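Local coordinates for phosphodiesterase (Trypanosoma brucei brucei, PDB 5H2Q), which belongs to the cyclic nucleotide phosphodiesterase family, an all-helical fold of the HD superfamily that carries zinc and magnesium ions and whose pocket here holds the ligand LLI, at residues M204-M218 and V301-L314. Numbering follows the deposited sequence.
With LLI ((4~{a}~{S},8~{a}~{R})-2-cycloheptyl-4-[4-methoxy-3-[2-(2-oxidanylideneimidazolidin-1-yl)ethoxy]phenyl]-4~{a},5,8,8~{a}-tetrahydrophthalazin-1-one), chain E.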
loop_
_atom_site.group_PDB
_atom_site.type_symbol
_atom_site.label_atom_id
_atom_site.label_comp_id
_atom_site.label_asym_id
_atom_site.label_seq_id
_atom_site.Cartn_x
_atom_site.Cartn_y
_atom_site.Cartn_z
ATOM N N MET A 204 -4.515 3.356 -10.224
ATOM C CA MET A 204 -5.335 4.580 -10.065
ATOM C C MET A 204 -6.133 4.978 -11.326
ATOM O O MET A 204 -7.099 5.742 -11.207
ATOM C CB MET A 204 -4.534 5.761 -9.545
ATOM C CG MET A 204 -4.143 5.655 -8.097
ATOM S SD MET A 204 -5.573 5.546 -6.982
ATOM C CE MET A 204 -6.213 7.201 -7.034
ATOM N N ALA A 205 -5.773 4.423 -12.505
ATOM C CA ALA A 205 -6.541 4.645 -13.730
ATOM C C ALA A 205 -7.933 4.009 -13.527
ATOM O O ALA A 205 -8.898 4.439 -14.157
ATOM C CB ALA A 205 -5.839 4.025 -14.926
ATOM N N ARG A 206 -8.048 3.020 -12.587
ATOM C CA ARG A 206 -9.308 2.335 -12.268
ATOM C C ARG A 206 -9.925 2.833 -10.954
ATOM O O ARG A 206 -10.828 2.176 -10.424
ATOM C CB ARG A 206 -9.101 0.807 -12.238
ATOM C CG ARG A 206 -8.507 0.206 -13.527
ATOM C CD ARG A 206 -8.323 -1.301 -13.461
ATOM N NE ARG A 206 -9.608 -2.001 -13.403
ATOM C CZ ARG A 206 -9.759 -3.283 -13.104
ATOM N NH1 ARG A 206 -8.702 -4.043 -12.845
ATOM N NH2 ARG A 206 -10.972 -3.817 -13.042
ATOM N N HIS A 207 -9.424 3.951 -10.394
ATOM C CA HIS A 207 -9.902 4.471 -9.114
ATOM C C HIS A 207 -11.427 4.592 -9.019
ATOM O O HIS A 207 -12.039 4.032 -8.102
ATOM C CB HIS A 207 -9.228 5.795 -8.778
ATOM C CG HIS A 207 -9.789 6.477 -7.576
ATOM N ND1 HIS A 207 -9.446 6.073 -6.282
ATOM C CD2 HIS A 207 -10.669 7.506 -7.495
ATOM C CE1 HIS A 207 -10.094 6.899 -5.472
ATOM N NE2 HIS A 207 -10.855 7.766 -6.160
ATOM N N SER A 208 -12.032 5.384 -9.929
ATOM C CA SER A 208 -13.491 5.594 -9.916
ATOM C C SER A 208 -14.278 4.309 -10.191
ATOM O O SER A 208 -15.383 4.137 -9.661
ATOM C CB SER A 208 -13.873 6.690 -10.912
ATOM O OG SER A 208 -13.570 6.280 -12.236
ATOM N N GLU A 209 -13.713 3.408 -11.004
ATOM C CA GLU A 209 -14.312 2.117 -11.325
ATOM C C GLU A 209 -14.486 1.301 -10.017
ATOM O O GLU A 209 -15.618 0.976 -9.651
ATOM C CB GLU A 209 -13.452 1.374 -12.338
ATOM C CG GLU A 209 -14.024 0.050 -12.779
ATOM C CD GLU A 209 -13.029 -0.859 -13.463
ATOM O OE1 GLU A 209 -12.055 -0.352 -14.068
ATOM O OE2 GLU A 209 -13.260 -2.087 -13.439
ATOM N N PHE A 210 -13.375 1.035 -9.285
ATOM C CA PHE A 210 -13.483 0.309 -8.011
ATOM C C PHE A 210 -14.331 1.002 -6.972
ATOM O O PHE A 210 -15.113 0.317 -6.302
ATOM C CB PHE A 210 -12.105 -0.010 -7.440
ATOM C CG PHE A 210 -11.504 -1.164 -8.182
ATOM C CD1 PHE A 210 -11.804 -2.477 -7.822
ATOM C CD2 PHE A 210 -10.625 -0.948 -9.239
ATOM C CE1 PHE A 210 -11.243 -3.554 -8.517
ATOM C CE2 PHE A 210 -10.054 -2.025 -9.920
ATOM C CZ PHE A 210 -10.373 -3.321 -9.562
ATOM N N LEU A 211 -14.171 2.342 -6.811
ATOM C CA LEU A 211 -14.932 3.135 -5.848
ATOM C C LEU A 211 -16.442 3.059 -6.114
ATOM O O LEU A 211 -17.194 2.750 -5.199
ATOM C CB LEU A 211 -14.463 4.611 -5.756
ATOM C CG LEU A 211 -15.311 5.545 -4.832
ATOM C CD1 LEU A 211 -15.326 5.042 -3.379
ATOM C CD2 LEU A 211 -14.838 6.981 -4.887
ATOM N N GLU A 212 -16.873 3.335 -7.347
ATOM C CA GLU A 212 -18.307 3.316 -7.644
ATOM C C GLU A 212 -18.886 1.885 -7.628
ATOM O O GLU A 212 -20.026 1.721 -7.177
ATOM C CB GLU A 212 -18.643 4.100 -8.930
ATOM C CG GLU A 212 -18.341 5.599 -8.822
ATOM C CD GLU A 212 -18.966 6.436 -7.716
ATOM O OE1 GLU A 212 -18.318 7.416 -7.284
ATOM O OE2 GLU A 212 -20.103 6.131 -7.287
ATOM N N LYS A 213 -18.085 0.852 -8.007
ATOM C CA LYS A 213 -18.517 -0.549 -7.947
ATOM C C LYS A 213 -18.799 -0.966 -6.492
ATOM O O LYS A 213 -19.772 -1.683 -6.232
ATOM C CB LYS A 213 -17.504 -1.501 -8.605
ATOM C CG LYS A 213 -18.065 -2.902 -8.835
ATOM C CD LYS A 213 -17.060 -3.899 -9.397
ATOM C CE LYS A 213 -17.647 -5.294 -9.351
ATOM N NZ LYS A 213 -16.707 -6.329 -9.854
ATOM N N TYR A 214 -17.985 -0.475 -5.548
ATOM C CA TYR A 214 -18.154 -0.758 -4.129
ATOM C C TYR A 214 -19.406 -0.061 -3.607
ATOM O O TYR A 214 -20.236 -0.709 -2.970
ATOM C CB TYR A 214 -16.909 -0.311 -3.339
ATOM C CG TYR A 214 -17.053 -0.343 -1.834
ATOM C CD1 TYR A 214 -17.000 -1.549 -1.133
ATOM C CD2 TYR A 214 -17.154 0.833 -1.098
ATOM C CE1 TYR A 214 -17.112 -1.583 0.257
ATOM C CE2 TYR A 214 -17.295 0.811 0.289
ATOM C CZ TYR A 214 -17.250 -0.400 0.966
ATOM O OH TYR A 214 -17.359 -0.420 2.338
ATOM N N LEU A 215 -19.542 1.255 -3.895
ATOM C CA LEU A 215 -20.673 2.073 -3.454
ATOM C C LEU A 215 -22.018 1.556 -3.948
ATOM O O LEU A 215 -22.998 1.673 -3.213
ATOM C CB LEU A 215 -20.478 3.560 -3.816
ATOM C CG LEU A 215 -19.288 4.295 -3.187
ATOM C CD1 LEU A 215 -19.079 5.645 -3.847
ATOM C CD2 LEU A 215 -19.437 4.461 -1.677
ATOM N N GLU A 216 -22.067 0.961 -5.153
ATOM C CA GLU A 216 -23.310 0.400 -5.678
ATOM C C GLU A 216 -23.673 -0.911 -5.017
ATOM O O GLU A 216 -24.856 -1.143 -4.741
ATOM C CB GLU A 216 -23.319 0.280 -7.206
ATOM C CG GLU A 216 -24.317 1.235 -7.845
ATOM C CD GLU A 216 -25.782 0.850 -7.767
ATOM O OE1 GLU A 216 -26.422 1.131 -6.728
ATOM O OE2 GLU A 216 -26.305 0.319 -8.772
ATOM N N LEU A 217 -22.665 -1.761 -4.723
ATOM C CA LEU A 217 -22.935 -3.024 -4.023
ATOM C C LEU A 217 -23.422 -2.718 -2.613
ATOM O O LEU A 217 -24.238 -3.473 -2.085
ATOM C CB LEU A 217 -21.726 -3.988 -4.000
ATOM C CG LEU A 217 -21.268 -4.586 -5.339
ATOM C CD1 LEU A 217 -20.009 -5.404 -5.153
ATOM C CD2 LEU A 217 -22.350 -5.459 -5.994
ATOM N N MET A 218 -23.010 -1.555 -2.052
ATOM C CA MET A 218 -23.414 -1.129 -0.710
ATOM C C MET A 218 -24.715 -0.333 -0.647
ATOM O O MET A 218 -25.114 0.071 0.450
ATOM C CB MET A 218 -22.291 -0.383 0.007
ATOM C CG MET A 218 -21.890 -1.091 1.280
ATOM S SD MET A 218 -20.467 -2.215 1.151
ATOM C CE MET A 218 -20.921 -3.341 -0.163
ATOM N N VAL A 301 -9.472 13.489 -5.417
ATOM C CA VAL A 301 -9.251 12.061 -5.181
ATOM C C VAL A 301 -9.603 11.617 -3.731
ATOM O O VAL A 301 -10.598 10.920 -3.546
ATOM C CB VAL A 301 -7.830 11.570 -5.608
ATOM C CG1 VAL A 301 -7.679 10.067 -5.397
ATOM C CG2 VAL A 301 -7.534 11.924 -7.064
ATOM N N ALA A 302 -8.761 11.977 -2.748
ATOM C CA ALA A 302 -8.808 11.487 -1.362
ATOM C C ALA A 302 -10.075 11.824 -0.579
ATOM O O ALA A 302 -10.718 10.901 -0.058
ATOM C CB ALA A 302 -7.583 11.952 -0.600
ATOM N N ALA A 303 -10.442 13.115 -0.484
ATOM C CA ALA A 303 -11.632 13.526 0.262
ATOM C C ALA A 303 -12.923 12.853 -0.238
ATOM O O ALA A 303 -13.566 12.205 0.605
ATOM C CB ALA A 303 -11.764 15.047 0.319
ATOM N N PRO A 304 -13.286 12.842 -1.559
ATOM C CA PRO A 304 -14.505 12.124 -1.967
ATOM C C PRO A 304 -14.427 10.629 -1.670
ATOM O O PRO A 304 -15.399 10.062 -1.199
ATOM C CB PRO A 304 -14.601 12.391 -3.483
ATOM C CG PRO A 304 -13.782 13.610 -3.698
ATOM C CD PRO A 304 -12.670 13.524 -2.718
ATOM N N PHE A 305 -13.254 9.999 -1.895
ATOM C CA PHE A 305 -13.093 8.568 -1.625
ATOM C C PHE A 305 -13.419 8.217 -0.149
ATOM O O PHE A 305 -14.245 7.334 0.085
ATOM C CB PHE A 305 -11.674 8.101 -2.010
ATOM C CG PHE A 305 -11.376 6.664 -1.656
ATOM C CD1 PHE A 305 -11.762 5.631 -2.495
ATOM C CD2 PHE A 305 -10.740 6.345 -0.459
ATOM C CE1 PHE A 305 -11.469 4.298 -2.175
ATOM C CE2 PHE A 305 -10.447 5.013 -0.136
ATOM C CZ PHE A 305 -10.808 4.003 -0.998
ATOM N N PHE A 306 -12.767 8.881 0.816
ATOM C CA PHE A 306 -12.960 8.551 2.234
ATOM C C PHE A 306 -14.341 8.947 2.729
ATOM O O PHE A 306 -14.971 8.163 3.429
ATOM C CB PHE A 306 -11.878 9.150 3.115
ATOM C CG PHE A 306 -10.547 8.427 3.011
ATOM C CD1 PHE A 306 -10.336 7.222 3.678
ATOM C CD2 PHE A 306 -9.491 8.984 2.303
ATOM C CE1 PHE A 306 -9.093 6.572 3.609
ATOM C CE2 PHE A 306 -8.250 8.328 2.225
ATOM C CZ PHE A 306 -8.053 7.144 2.905
ATOM N N GLN A 307 -14.833 10.139 2.336
ATOM C CA GLN A 307 -16.177 10.559 2.743
ATOM C C GLN A 307 -17.235 9.537 2.313
ATOM O O GLN A 307 -18.070 9.164 3.135
ATOM C CB GLN A 307 -16.499 11.979 2.188
ATOM C CG GLN A 307 -17.841 12.571 2.649
ATOM C CD GLN A 307 -17.806 13.005 4.095
ATOM O OE1 GLN A 307 -17.250 14.052 4.446
ATOM N NE2 GLN A 307 -18.393 12.198 4.967
ATOM N N LYS A 308 -17.181 9.073 1.046
ATOM C CA LYS A 308 -18.137 8.142 0.441
ATOM C C LYS A 308 -18.081 6.745 1.074
ATOM O O LYS A 308 -19.134 6.130 1.289
ATOM C CB LYS A 308 -17.950 8.043 -1.079
ATOM C CG LYS A 308 -18.390 9.293 -1.862
ATOM C CD LYS A 308 -17.949 9.181 -3.330
ATOM C CE LYS A 308 -18.389 10.350 -4.187
ATOM N NZ LYS A 308 -17.887 10.214 -5.587
ATOM N N ILE A 309 -16.858 6.227 1.330
ATOM C CA ILE A 309 -16.757 4.889 1.908
ATOM C C ILE A 309 -17.185 4.897 3.385
ATOM O O ILE A 309 -17.827 3.928 3.802
ATOM C CB ILE A 309 -15.396 4.168 1.651
ATOM C CG1 ILE A 309 -14.256 4.792 2.482
ATOM C CG2 ILE A 309 -15.090 4.109 0.139
ATOM C CD1 ILE A 309 -12.849 4.102 2.324
ATOM N N VAL A 310 -16.882 5.988 4.136
ATOM C CA VAL A 310 -17.259 6.187 5.544
ATOM C C VAL A 310 -18.794 6.268 5.637
ATOM O O VAL A 310 -19.393 5.510 6.392
ATOM C CB VAL A 310 -16.551 7.386 6.250
ATOM C CG1 VAL A 310 -17.180 7.689 7.608
ATOM C CG2 VAL A 310 -15.051 7.134 6.414
ATOM N N ASP A 311 -19.422 7.130 4.805
ATOM C CA ASP A 311 -20.874 7.304 4.785
ATOM C C ASP A 311 -21.648 6.057 4.345
ATOM O O ASP A 311 -22.727 5.819 4.890
ATOM C CB ASP A 311 -21.281 8.532 3.934
ATOM C CG ASP A 311 -20.770 9.873 4.446
ATOM O OD1 ASP A 311 -20.220 9.915 5.565
ATOM O OD2 ASP A 311 -20.888 10.875 3.707
ATOM N N ALA A 312 -21.123 5.258 3.394
ATOM C CA ALA A 312 -21.844 4.069 2.931
ATOM C C ALA A 312 -21.775 2.860 3.867
ATOM O O ALA A 312 -22.681 2.017 3.837
ATOM C CB ALA A 312 -21.375 3.663 1.547
ATOM N N CYS A 313 -20.677 2.728 4.643
ATOM C CA CYS A 313 -20.476 1.516 5.434
ATOM C C CYS A 313 -19.423 1.626 6.522
ATOM O O CYS A 313 -19.619 1.039 7.577
ATOM C CB CYS A 313 -20.164 0.356 4.485
ATOM S SG CYS A 313 -19.960 -1.255 5.288
ATOM N N LEU A 314 -18.298 2.323 6.275
ATOM C CA LEU A 314 -17.153 2.342 7.200
ATOM C C LEU A 314 -17.147 3.479 8.219
ATOM O O LEU A 314 -16.159 4.204 8.341
ATOM C CB LEU A 314 -15.833 2.308 6.385
ATOM C CG LEU A 314 -15.728 1.192 5.336
ATOM C CD1 LEU A 314 -14.363 1.195 4.661
ATOM C CD2 LEU A 314 -15.995 -0.197 5.943
HETATM C C2 LLI E . 0.049 12.136 -4.039
HETATM C C3 LLI E . 0.525 11.682 -2.791
HETATM O O1 LLI E . 0.048 13.497 -4.227
HETATM C C12 LLI E . -0.298 7.384 -5.677
HETATM C C14 LLI E . 0.131 6.820 -7.055
HETATM C C15 LLI E . -0.773 7.271 -8.199
HETATM C C16 LLI E . -1.652 6.800 -5.243
HETATM C C17 LLI E . -1.754 5.315 -5.495
HETATM C C18 LLI E . 0.237 5.287 -6.995
HETATM C C19 LLI E . -0.982 4.663 -6.365
HETATM C C21 LLI E . -2.122 9.219 -9.012
HETATM C C22 LLI E . -1.387 10.486 -9.600
HETATM C C23 LLI E . -3.510 9.544 -8.375
HETATM C C24 LLI E . -2.099 11.282 -10.696
HETATM C C25 LLI E . -4.580 10.224 -9.226
HETATM C C26 LLI E . -4.389 11.731 -9.435
HETATM C C27 LLI E . -3.179 12.255 -10.226
HETATM C C28 LLI E . -0.447 14.003 -5.475
HETATM C C29 LLI E . -0.240 15.490 -5.457
HETATM C C4 LLI E . -0.270 11.217 -5.029
HETATM C C5 LLI E . 0.690 10.318 -2.571
HETATM C C6 LLI E . -0.109 9.851 -4.805
HETATM C C7 LLI E . 0.378 9.416 -3.575
HETATM O O8 LLI E . 0.778 12.657 -1.864
HETATM C C9 LLI E . 1.478 12.283 -0.673
HETATM C C10 LLI E . -0.446 8.883 -5.876
HETATM N N11 LLI E . -0.877 9.418 -7.005
HETATM N N13 LLI E . -1.214 8.582 -8.038
HETATM O O20 LLI E . -1.080 6.549 -9.134
HETATM N N30 LLI E . 1.145 15.884 -5.765
HETATM C C31 LLI E . 1.919 15.266 -6.845
HETATM C C32 LLI E . 1.965 16.540 -4.888
HETATM C C33 LLI E . 3.268 15.965 -6.730
HETATM N N34 LLI E . 3.196 16.592 -5.420
HETATM O O35 LLI E . 1.610 17.033 -3.826
HETATM O O HOH W 1 -12.486 9.758 -5.119
#
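Leu211 sets its two methyl groups between Phe305, Lys308 and Ile309, at the apolar centre between two nearly parallel helices. With CG anti to the backbone N (chi1 175°), the side chain reaches across so that CD1 lies 3.6 Å from CG2 of Ile309 and also meets CD1 of Phe305, while CD2 rests near CA of Phe305. One turn on, the side chains of Tyr214 and Ile309 cross at about a right angle, CE2 of Tyr214 being 4.0 Å from CG2 of Ile309, and the tyrosine OH ends beside CB of Cys313 and CG of Leu314. CD1 of Leu215 lies along CB and CD of Lys308, while CD2 sits 3.4 Å from the backbone O of Lys308 and also meets CB of Ala312. The axes of 207-217 and 301-312 run the same way, approach to 10.4 Å and cross at 16° within the all-helical phosphodiesterase domain, and helix 227-242 packs against Tyr214 as well. Toward the ligand pocket, Val301 lays CG1 over one face of the His207 ring, 4.2 Å from its centroid, and touches CE of Met204 with the same methyl. Its CG2 turns to the cycloheptyl ring of LLI, while the bent chain of Met204 brings CG within 3.4 Å of LLI O20. In the plane of the His207 ring, a water joins NE2 to the carbonyl O of Val301; ND1 is hydrogen-bonded to Lys239. Along the outer border, the extended chain of Lys308 carries NZ to OE1 of Glu212, a salt bridge at 3.3 Å whose hydrogen bond is weak.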